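Local atomic coordinates of Serine/threonine-protein kinase Tel1 (Chaetomium thermophilum, PDB entry 6SKY), a protein that phosphorylates serine and threonine residues of proteins with ATP and probably acts as a DNA damage sensor that activates checkpoint signalling. Residues R2134-S2142 and A2157-S2168; G1634-A1642 and L2084-D2095. All coordinates share one frame; numbering follows the deposited sequence.

Contact 1 of 2, residues R2134-S2142 and A2157-S2168; sequences RETTLSMWS and ARLVQIRGMLLS
The Trp2141 indole meets Val2160 at its edge, where CZ3 lies 4.2 Å from Val2160 CG1 near the ring plane, while the methyl of Ala2157 approaches the same CZ3 obliquely at 4.1 Å. The second flat group, the guanidinium of Arg2158, also works through its edge: NH2 donates to Ser2142 OG at 3.2 Å with an N-H...O angle of 149°, the acceptor lying almost in the guanidinium plane. Its other terminal nitrogen, NH1, hydrogen-bonds to Ser2194 OG. These residues join the consecutive helices 2124-2143 and 2154-2174, an antiparallel helical hairpin of the FAT alpha solenoid, whose axes here are 9.0 Å apart and run at 165°. Midway along it, Leu2138 reaches across, placing CD1 4.0 Å from the bare CA of Gly2164 and CD2 against Val2160 CG1. Gln2161, extended with CG anti to the backbone N (chi1 178°), lays its amide along the facing helix: NE2 is 3.5 Å from Ser2139 CB, and OE1 is 3.7 Å from Ser2142 CB. The hydroxyl of Ser2139 is hydrogen-bonded to Glu2022 OE2. Farther along, the Met2165 side chain runs obliquely past that of Glu2135, its CE 3.8 Å from Glu2135 OE2.

Contact 2 of 2, residues G1634-A1642 and L2084-D2095; sequences GRVLGRSFA and LGALAALTELDD
A bend in Arg1639 at chi3 (-51°), after a chain that leaves CA with CG anti to the backbone N, swings the guanidinium back across the crossing to Asp2095, while Thr2091 sets CG2 anti to its own N and OG1 beside it (chi1 -59°), so that the methyl meets this arginine and the hydroxyl turns to its own helix. The setting is a steep helix-on-helix crossing in the alpha solenoid, at 100° and 7.5 Å between axes, that ties helix 1627-1644 to helix 2077-2097 of the FAT region, far along the chain. Thr2091 is a knob in the hole formed by Gly1634, Arg1635, Gly1638 and Arg1639. At Gly1638 the backbones come close, its CA lying 4.1 Å from the CA of Ala2088. Arg1639 grips Asp2095 end-on: NH1 binds OD2 at 3.0 Å and NH2 binds OD1 at 3.2 Å, each oxygen using its syn lone pair. This paired salt bridge should restrict the rotation of the guanidinium, and Thr2091 CG2 covers one of its faces near the rim, 3.8 Å from Arg1639 NH2. Arg1635 makes a long ion pair with Asp2094, NH2 to OD2 3.8 Å, its stronger partner being Asp1601. At the other end, Phe1641 receives Leu2084 CB over the centre of one ring face, a CH-pi contact of 3.9 Å to the centroid, with Ala2088 CB at the ring edge. Inside helix 2077-2097, Thr2091 OG1 donates to Leu2087 O at 2.8 Å, reaching that carbonyl from the face opposite to Thr2091 N.

Contacts 1 and 2 are neighbours in the solenoid, their centres about 17 Å apart, and helix 2124-2143 of contact 1 packs directly on helix 2077-2097 of contact 2. Between them Thr2137 CG2 lies 3.9 Å from Leu2093 CD1, and Arg2134 NH1 forms a long, weak ion pair with Glu2092 OE2 at 3.5 Å. Helix 2102-2119 touches both: Phe2112 makes a cation-pi contact with Arg2134, and Trp2118 hydrogen-bonds to Ala1642 O. Contact 2 pins together segments 442 residues apart in the chain, whereas those of contact 1 are separated by 15. Both lie away from the nucleotide pocket with Lys2610 and the magnesium ligands Asn2765 and Asp2779.

Contact 1 of 2, residues R2134-S2142 and A2157-S2168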
loop_
_atom_site.group_PDB
_atom_site.type_symbol
_atom_site.label_atom_id
_atom_site.label_comp_id
_atom_site.label_asym_id
_atom_site.label_seq_id
_atom_site.Cartn_x
_atom_site.Cartn_y
_atom_site.Cartn_z
ATOM N N ARG A 2134 28.925 -12.978 -0.357
ATOM C CA ARG A 2134 29.973 -12.046 0.047
ATOM C C ARG A 2134 29.886 -11.722 1.529
ATOM O O ARG A 2134 30.910 -11.572 2.204
ATOM C CB ARG A 2134 29.879 -10.773 -0.780
ATOM C CG ARG A 2134 30.935 -9.761 -0.466
ATOM C CD ARG A 2134 30.562 -8.415 -1.003
ATOM N NE ARG A 2134 30.594 -8.378 -2.456
ATOM C CZ ARG A 2134 30.251 -7.320 -3.177
ATOM N NH1 ARG A 2134 30.312 -7.367 -4.493
ATOM N NH2 ARG A 2134 29.843 -6.217 -2.579
ATOM N N GLU A 2135 28.670 -11.605 2.048
ATOM C CA GLU A 2135 28.490 -11.400 3.480
ATOM C C GLU A 2135 29.051 -12.563 4.284
ATOM O O GLU A 2135 29.750 -12.363 5.287
ATOM C CB GLU A 2135 27.013 -11.214 3.775
ATOM C CG GLU A 2135 26.692 -10.961 5.205
ATOM C CD GLU A 2135 25.297 -11.406 5.536
ATOM O OE1 GLU A 2135 24.775 -12.270 4.804
ATOM O OE2 GLU A 2135 24.717 -10.897 6.517
ATOM N N THR A 2136 28.737 -13.790 3.867
ATOM C CA THR A 2136 29.293 -14.961 4.545
ATOM C C THR A 2136 30.814 -14.962 4.502
ATOM O O THR A 2136 31.472 -15.247 5.506
ATOM C CB THR A 2136 28.758 -16.241 3.925
ATOM O OG1 THR A 2136 27.334 -16.225 3.968
ATOM C CG2 THR A 2136 29.239 -17.421 4.692
ATOM N N THR A 2137 31.389 -14.647 3.346
ATOM C CA THR A 2137 32.839 -14.614 3.210
ATOM C C THR A 2137 33.467 -13.631 4.184
ATOM O O THR A 2137 34.432 -13.960 4.878
ATOM C CB THR A 2137 33.206 -14.254 1.777
ATOM O OG1 THR A 2137 32.760 -15.288 0.902
ATOM C CG2 THR A 2137 34.669 -14.113 1.634
ATOM N N LEU A 2138 32.930 -12.413 4.248
ATOM C CA LEU A 2138 33.542 -11.391 5.088
ATOM C C LEU A 2138 33.411 -11.724 6.569
ATOM O O LEU A 2138 34.355 -11.518 7.341
ATOM C CB LEU A 2138 32.937 -10.027 4.778
ATOM C CG LEU A 2138 33.377 -9.397 3.459
ATOM C CD1 LEU A 2138 32.701 -8.078 3.256
ATOM C CD2 LEU A 2138 34.867 -9.226 3.431
ATOM N N SER A 2139 32.274 -12.280 6.984
ATOM C CA SER A 2139 32.134 -12.622 8.397
ATOM C C SER A 2139 33.028 -13.792 8.780
ATOM O O SER A 2139 33.685 -13.757 9.829
ATOM C CB SER A 2139 30.682 -12.930 8.727
ATOM O OG SER A 2139 30.352 -14.246 8.367
ATOM N N MET A 2140 33.081 -14.833 7.944
ATOM C CA MET A 2140 33.959 -15.962 8.232
ATOM C C MET A 2140 35.413 -15.532 8.300
ATOM O O MET A 2140 36.162 -15.997 9.160
ATOM C CB MET A 2140 33.785 -17.048 7.180
ATOM C CG MET A 2140 32.532 -17.857 7.329
ATOM S SD MET A 2140 32.561 -18.884 8.791
ATOM C CE MET A 2140 34.091 -19.742 8.526
ATOM N N TRP A 2141 35.840 -14.657 7.396
ATOM C CA TRP A 2141 37.215 -14.184 7.435
ATOM C C TRP A 2141 37.484 -13.377 8.689
ATOM O O TRP A 2141 38.583 -13.431 9.245
ATOM C CB TRP A 2141 37.502 -13.355 6.195
ATOM C CG TRP A 2141 38.928 -13.100 5.941
ATOM C CD1 TRP A 2141 39.886 -14.020 5.680
ATOM C CD2 TRP A 2141 39.563 -11.829 5.873
ATOM N NE1 TRP A 2141 41.085 -13.406 5.470
ATOM C CE2 TRP A 2141 40.911 -12.055 5.581
ATOM C CE3 TRP A 2141 39.122 -10.519 6.038
ATOM C CZ2 TRP A 2141 41.821 -11.025 5.457
ATOM C CZ3 TRP A 2141 40.024 -9.502 5.910
ATOM C CH2 TRP A 2141 41.358 -9.756 5.625
ATOM N N SER A 2142 36.499 -12.611 9.150
ATOM C CA SER A 2142 36.698 -11.856 10.379
ATOM C C SER A 2142 36.765 -12.759 11.602
ATOM O O SER A 2142 37.387 -12.393 12.601
ATOM C CB SER A 2142 35.588 -10.832 10.547
ATOM O OG SER A 2142 35.622 -10.277 11.840
ATOM N N ALA A 2157 39.897 -6.566 9.870
ATOM C CA ALA A 2157 38.904 -7.479 9.325
ATOM C C ALA A 2157 37.494 -7.039 9.685
ATOM O O ALA A 2157 36.583 -7.093 8.850
ATOM C CB ALA A 2157 39.175 -8.891 9.828
ATOM N N ARG A 2158 37.297 -6.578 10.918
ATOM C CA ARG A 2158 35.983 -6.102 11.325
ATOM C C ARG A 2158 35.571 -4.874 10.534
ATOM O O ARG A 2158 34.426 -4.769 10.082
ATOM C CB ARG A 2158 35.991 -5.796 12.812
ATOM C CG ARG A 2158 34.641 -5.824 13.424
ATOM C CD ARG A 2158 34.059 -7.193 13.286
ATOM N NE ARG A 2158 33.252 -7.534 14.439
ATOM C CZ ARG A 2158 32.939 -8.775 14.774
ATOM N NH1 ARG A 2158 32.199 -9.000 15.846
ATOM N NH2 ARG A 2158 33.371 -9.789 14.041
ATOM N N LEU A 2159 36.491 -3.931 10.357
ATOM C CA LEU A 2159 36.172 -2.719 9.622
ATOM C C LEU A 2159 35.815 -3.028 8.177
ATOM O O LEU A 2159 34.884 -2.435 7.618
ATOM C CB LEU A 2159 37.350 -1.760 9.696
ATOM C CG LEU A 2159 37.058 -0.324 9.311
ATOM C CD1 LEU A 2159 35.875 0.160 10.089
ATOM C CD2 LEU A 2159 38.264 0.513 9.609
ATOM N N VAL A 2160 36.532 -3.965 7.555
ATOM C CA VAL A 2160 36.236 -4.279 6.164
ATOM C C VAL A 2160 34.912 -5.021 6.050
ATOM O O VAL A 2160 34.174 -4.836 5.074
ATOM C CB VAL A 2160 37.406 -5.055 5.534
ATOM C CG1 VAL A 2160 37.091 -6.513 5.391
ATOM C CG2 VAL A 2160 37.743 -4.472 4.193
ATOM N N GLN A 2161 34.559 -5.825 7.054
ATOM C CA GLN A 2161 33.252 -6.469 7.048
ATOM C C GLN A 2161 32.133 -5.444 7.144
ATOM O O GLN A 2161 31.126 -5.536 6.432
ATOM C CB GLN A 2161 33.157 -7.456 8.199
ATOM C CG GLN A 2161 31.829 -8.130 8.310
ATOM C CD GLN A 2161 31.669 -8.850 9.608
ATOM O OE1 GLN A 2161 32.504 -8.742 10.491
ATOM N NE2 GLN A 2161 30.592 -9.589 9.740
ATOM N N ILE A 2162 32.297 -4.458 8.022
ATOM C CA ILE A 2162 31.296 -3.408 8.169
ATOM C C ILE A 2162 31.119 -2.650 6.863
ATOM O O ILE A 2162 29.994 -2.394 6.420
ATOM C CB ILE A 2162 31.685 -2.470 9.322
ATOM C CG1 ILE A 2162 31.517 -3.194 10.648
ATOM C CG2 ILE A 2162 30.855 -1.220 9.299
ATOM C CD1 ILE A 2162 32.096 -2.461 11.785
ATOM N N ARG A 2163 32.227 -2.279 6.226
ATOM C CA ARG A 2163 32.131 -1.532 4.977
ATOM C C ARG A 2163 31.447 -2.340 3.880
ATOM O O ARG A 2163 30.623 -1.803 3.127
ATOM C CB ARG A 2163 33.513 -1.093 4.530
ATOM C CG ARG A 2163 34.168 -0.130 5.465
ATOM C CD ARG A 2163 34.982 0.845 4.678
ATOM N NE ARG A 2163 35.767 1.725 5.528
ATOM C CZ ARG A 2163 37.046 1.529 5.818
ATOM N NH1 ARG A 2163 37.686 2.386 6.601
ATOM N NH2 ARG A 2163 37.687 0.479 5.326
ATOM N N GLY A 2164 31.780 -3.625 3.759
ATOM C CA GLY A 2164 31.101 -4.458 2.781
ATOM C C GLY A 2164 29.610 -4.548 3.029
ATOM O O GLY A 2164 28.810 -4.523 2.090
ATOM N N MET A 2165 29.212 -4.638 4.297
ATOM C CA MET A 2165 27.789 -4.692 4.614
ATOM C C MET A 2165 27.077 -3.397 4.248
ATOM O O MET A 2165 25.958 -3.426 3.726
ATOM C CB MET A 2165 27.597 -4.998 6.089
ATOM C CG MET A 2165 27.561 -6.463 6.424
ATOM S SD MET A 2165 27.620 -6.736 8.199
ATOM C CE MET A 2165 26.486 -8.097 8.354
ATOM N N LEU A 2166 27.694 -2.250 4.521
ATOM C CA LEU A 2166 27.047 -0.985 4.179
ATOM C C LEU A 2166 26.900 -0.828 2.669
ATOM O O LEU A 2166 25.887 -0.304 2.176
ATOM C CB LEU A 2166 27.830 0.175 4.781
ATOM C CG LEU A 2166 27.887 0.196 6.308
ATOM C CD1 LEU A 2166 28.790 1.282 6.802
ATOM C CD2 LEU A 2166 26.517 0.374 6.878
ATOM N N LEU A 2167 27.892 -1.299 1.918
ATOM C CA LEU A 2167 27.793 -1.312 0.461
ATOM C C LEU A 2167 26.620 -2.167 -0.011
ATOM O O LEU A 2167 25.819 -1.749 -0.864
ATOM C CB LEU A 2167 29.114 -1.820 -0.095
ATOM C CG LEU A 2167 29.475 -1.871 -1.563
ATOM C CD1 LEU A 2167 29.414 -0.506 -2.170
ATOM C CD2 LEU A 2167 30.872 -2.409 -1.632
ATOM N N SER A 2168 26.497 -3.375 0.539
ATOM C CA SER A 2168 25.369 -4.222 0.175
ATOM C C SER A 2168 24.045 -3.581 0.543
ATOM O O SER A 2168 23.041 -3.816 -0.127
ATOM C CB SER A 2168 25.482 -5.583 0.847
ATOM O OG SER A 2168 26.637 -6.267 0.419
#

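Contact 2 of 2, residues G1634-A1642 and L2084-D2095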
loop_
_atom_site.group_PDB
_atom_site.type_symbol
_atom_site.label_atom_id
_atom_site.label_comp_id
_atom_site.label_asym_id
_atom_site.label_seq_id
_atom_site.Cartn_x
_atom_site.Cartn_y
_atom_site.Cartn_z
ATOM N N GLY A 1634 37.534 -21.624 -14.427
ATOM C CA GLY A 1634 36.467 -21.221 -13.533
ATOM C C GLY A 1634 36.759 -19.915 -12.834
ATOM O O GLY A 1634 35.870 -19.095 -12.647
ATOM N N ARG A 1635 38.006 -19.703 -12.439
ATOM C CA ARG A 1635 38.362 -18.435 -11.819
ATOM C C ARG A 1635 38.172 -17.273 -12.786
ATOM O O ARG A 1635 37.659 -16.216 -12.408
ATOM C CB ARG A 1635 39.797 -18.496 -11.323
ATOM C CG ARG A 1635 40.093 -17.566 -10.203
ATOM C CD ARG A 1635 41.567 -17.337 -10.123
ATOM N NE ARG A 1635 42.192 -18.051 -9.024
ATOM C CZ ARG A 1635 43.504 -18.112 -8.844
ATOM N NH1 ARG A 1635 44.314 -17.514 -9.700
ATOM N NH2 ARG A 1635 44.004 -18.774 -7.818
ATOM N N VAL A 1636 38.543 -17.463 -14.051
ATOM C CA VAL A 1636 38.376 -16.401 -15.041
ATOM C C VAL A 1636 36.901 -16.147 -15.332
ATOM O O VAL A 1636 36.462 -14.994 -15.404
ATOM C CB VAL A 1636 39.159 -16.744 -16.319
ATOM C CG1 VAL A 1636 38.801 -15.799 -17.431
ATOM C CG2 VAL A 1636 40.631 -16.682 -16.045
ATOM N N LEU A 1637 36.109 -17.205 -15.501
ATOM C CA LEU A 1637 34.682 -17.025 -15.751
ATOM C C LEU A 1637 33.978 -16.398 -14.559
ATOM O O LEU A 1637 33.069 -15.580 -14.726
ATOM C CB LEU A 1637 34.032 -18.358 -16.085
ATOM C CG LEU A 1637 34.328 -19.006 -17.424
ATOM C CD1 LEU A 1637 33.648 -20.345 -17.470
ATOM C CD2 LEU A 1637 33.834 -18.132 -18.533
ATOM N N GLY A 1638 34.372 -16.777 -13.345
ATOM C CA GLY A 1638 33.760 -16.202 -12.169
ATOM C C GLY A 1638 34.096 -14.740 -12.003
ATOM O O GLY A 1638 33.242 -13.944 -11.622
ATOM N N ARG A 1639 35.336 -14.360 -12.298
ATOM C CA ARG A 1639 35.691 -12.949 -12.236
ATOM C C ARG A 1639 34.965 -12.150 -13.310
ATOM O O ARG A 1639 34.525 -11.025 -13.063
ATOM C CB ARG A 1639 37.196 -12.796 -12.364
ATOM C CG ARG A 1639 37.700 -11.440 -12.007
ATOM C CD ARG A 1639 39.199 -11.414 -12.066
ATOM N NE ARG A 1639 39.781 -12.516 -11.313
ATOM C CZ ARG A 1639 40.097 -12.447 -10.027
ATOM N NH1 ARG A 1639 39.890 -11.328 -9.354
ATOM N NH2 ARG A 1639 40.620 -13.495 -9.415
ATOM N N SER A 1640 34.792 -12.727 -14.496
ATOM C CA SER A 1640 34.046 -12.042 -15.544
ATOM C C SER A 1640 32.585 -11.838 -15.161
ATOM O O SER A 1640 32.010 -10.777 -15.428
ATOM C CB SER A 1640 34.151 -12.830 -16.842
ATOM O OG SER A 1640 33.162 -12.419 -17.760
ATOM N N PHE A 1641 31.960 -12.840 -14.546
ATOM C CA PHE A 1641 30.559 -12.698 -14.162
ATOM C C PHE A 1641 30.404 -11.765 -12.972
ATOM O O PHE A 1641 29.442 -10.997 -12.902
ATOM C CB PHE A 1641 29.959 -14.062 -13.852
ATOM C CG PHE A 1641 28.497 -14.031 -13.555
ATOM C CD1 PHE A 1641 28.041 -13.998 -12.262
ATOM C CD2 PHE A 1641 27.576 -14.050 -14.569
ATOM C CE1 PHE A 1641 26.705 -13.980 -11.995
ATOM C CE2 PHE A 1641 26.240 -14.035 -14.298
ATOM C CZ PHE A 1641 25.807 -14.000 -13.015
ATOM N N ALA A 1642 31.332 -11.808 -12.025
ATOM C CA ALA A 1642 31.276 -10.883 -10.910
ATOM C C ALA A 1642 31.552 -9.457 -11.336
ATOM O O ALA A 1642 31.148 -8.530 -10.634
ATOM C CB ALA A 1642 32.272 -11.292 -9.834
ATOM N N LEU A 2084 26.911 -19.820 -12.503
ATOM C CA LEU A 2084 27.840 -18.716 -12.715
ATOM C C LEU A 2084 28.000 -17.869 -11.457
ATOM O O LEU A 2084 29.094 -17.380 -11.159
ATOM C CB LEU A 2084 27.378 -17.867 -13.888
ATOM C CG LEU A 2084 27.670 -18.476 -15.247
ATOM C CD1 LEU A 2084 26.938 -17.726 -16.309
ATOM C CD2 LEU A 2084 29.144 -18.431 -15.496
ATOM N N GLY A 2085 26.926 -17.699 -10.693
ATOM C CA GLY A 2085 27.038 -16.992 -9.433
ATOM C C GLY A 2085 27.825 -17.750 -8.390
ATOM O O GLY A 2085 28.507 -17.143 -7.567
ATOM N N ALA A 2086 27.732 -19.079 -8.394
ATOM C CA ALA A 2086 28.607 -19.884 -7.546
ATOM C C ALA A 2086 30.071 -19.670 -7.901
ATOM O O ALA A 2086 30.924 -19.567 -7.015
ATOM C CB ALA A 2086 28.245 -21.359 -7.671
ATOM N N LEU A 2087 30.383 -19.622 -9.193
ATOM C CA LEU A 2087 31.746 -19.310 -9.610
ATOM C C LEU A 2087 32.189 -17.948 -9.100
ATOM O O LEU A 2087 33.322 -17.792 -8.633
ATOM C CB LEU A 2087 31.859 -19.358 -11.128
ATOM C CG LEU A 2087 31.920 -20.702 -11.835
ATOM C CD1 LEU A 2087 31.956 -20.468 -13.308
ATOM C CD2 LEU A 2087 33.134 -21.442 -11.400
ATOM N N ALA A 2088 31.314 -16.947 -9.192
ATOM C CA ALA A 2088 31.668 -15.607 -8.724
ATOM C C ALA A 2088 31.899 -15.574 -7.217
ATOM O O ALA A 2088 32.826 -14.911 -6.734
ATOM C CB ALA A 2088 30.582 -14.618 -9.120
ATOM N N ALA A 2089 31.071 -16.289 -6.458
ATOM C CA ALA A 2089 31.247 -16.372 -5.012
ATOM C C ALA A 2089 32.567 -17.033 -4.643
ATOM O O ALA A 2089 33.294 -16.546 -3.770
ATOM C CB ALA A 2089 30.080 -17.133 -4.397
ATOM N N LEU A 2090 32.882 -18.164 -5.277
ATOM C CA LEU A 2090 34.149 -18.831 -4.998
ATOM C C LEU A 2090 35.336 -17.961 -5.379
ATOM O O LEU A 2090 36.367 -17.993 -4.705
ATOM C CB LEU A 2090 34.218 -20.164 -5.728
ATOM C CG LEU A 2090 33.299 -21.277 -5.246
ATOM C CD1 LEU A 2090 33.205 -22.340 -6.292
ATOM C CD2 LEU A 2090 33.820 -21.860 -3.981
ATOM N N THR A 2091 35.202 -17.152 -6.424
ATOM C CA THR A 2091 36.300 -16.275 -6.810
ATOM C C THR A 2091 36.508 -15.150 -5.804
ATOM O O THR A 2091 37.648 -14.803 -5.492
ATOM C CB THR A 2091 36.049 -15.720 -8.206
ATOM O OG1 THR A 2091 35.941 -16.808 -9.122
ATOM C CG2 THR A 2091 37.179 -14.854 -8.640
ATOM N N GLU A 2092 35.431 -14.571 -5.269
ATOM C CA GLU A 2092 35.608 -13.536 -4.247
ATOM C C GLU A 2092 36.185 -14.113 -2.959
ATOM O O GLU A 2092 37.022 -13.479 -2.302
ATOM C CB GLU A 2092 34.285 -12.827 -3.967
ATOM C CG GLU A 2092 33.816 -11.925 -5.104
ATOM C CD GLU A 2092 32.426 -11.343 -4.880
ATOM O OE1 GLU A 2092 31.568 -12.042 -4.297
ATOM O OE2 GLU A 2092 32.192 -10.186 -5.290
ATOM N N LEU A 2093 35.741 -15.310 -2.579
ATOM C CA LEU A 2093 36.356 -16.007 -1.454
ATOM C C LEU A 2093 37.854 -16.177 -1.666
ATOM O O LEU A 2093 38.660 -15.852 -0.787
ATOM C CB LEU A 2093 35.680 -17.361 -1.262
ATOM C CG LEU A 2093 36.202 -18.308 -0.193
ATOM C CD1 LEU A 2093 36.353 -17.598 1.104
ATOM C CD2 LEU A 2093 35.255 -19.453 -0.032
ATOM N N ASP A 2094 38.244 -16.694 -2.830
ATOM C CA ASP A 2094 39.658 -16.884 -3.120
ATOM C C ASP A 2094 40.414 -15.566 -3.103
ATOM O O ASP A 2094 41.590 -15.526 -2.737
ATOM C CB ASP A 2094 39.818 -17.562 -4.472
ATOM C CG ASP A 2094 41.068 -18.402 -4.559
ATOM O OD1 ASP A 2094 41.987 -18.200 -3.740
ATOM O OD2 ASP A 2094 41.132 -19.268 -5.453
ATOM N N ASP A 2095 39.767 -14.476 -3.511
ATOM C CA ASP A 2095 40.443 -13.183 -3.517
ATOM C C ASP A 2095 40.743 -12.705 -2.107
ATOM O O ASP A 2095 41.852 -12.251 -1.825
ATOM C CB ASP A 2095 39.606 -12.144 -4.254
ATOM C CG ASP A 2095 39.801 -12.194 -5.745
ATOM O OD1 ASP A 2095 40.535 -13.081 -6.220
ATOM O OD2 ASP A 2095 39.218 -11.343 -6.448
#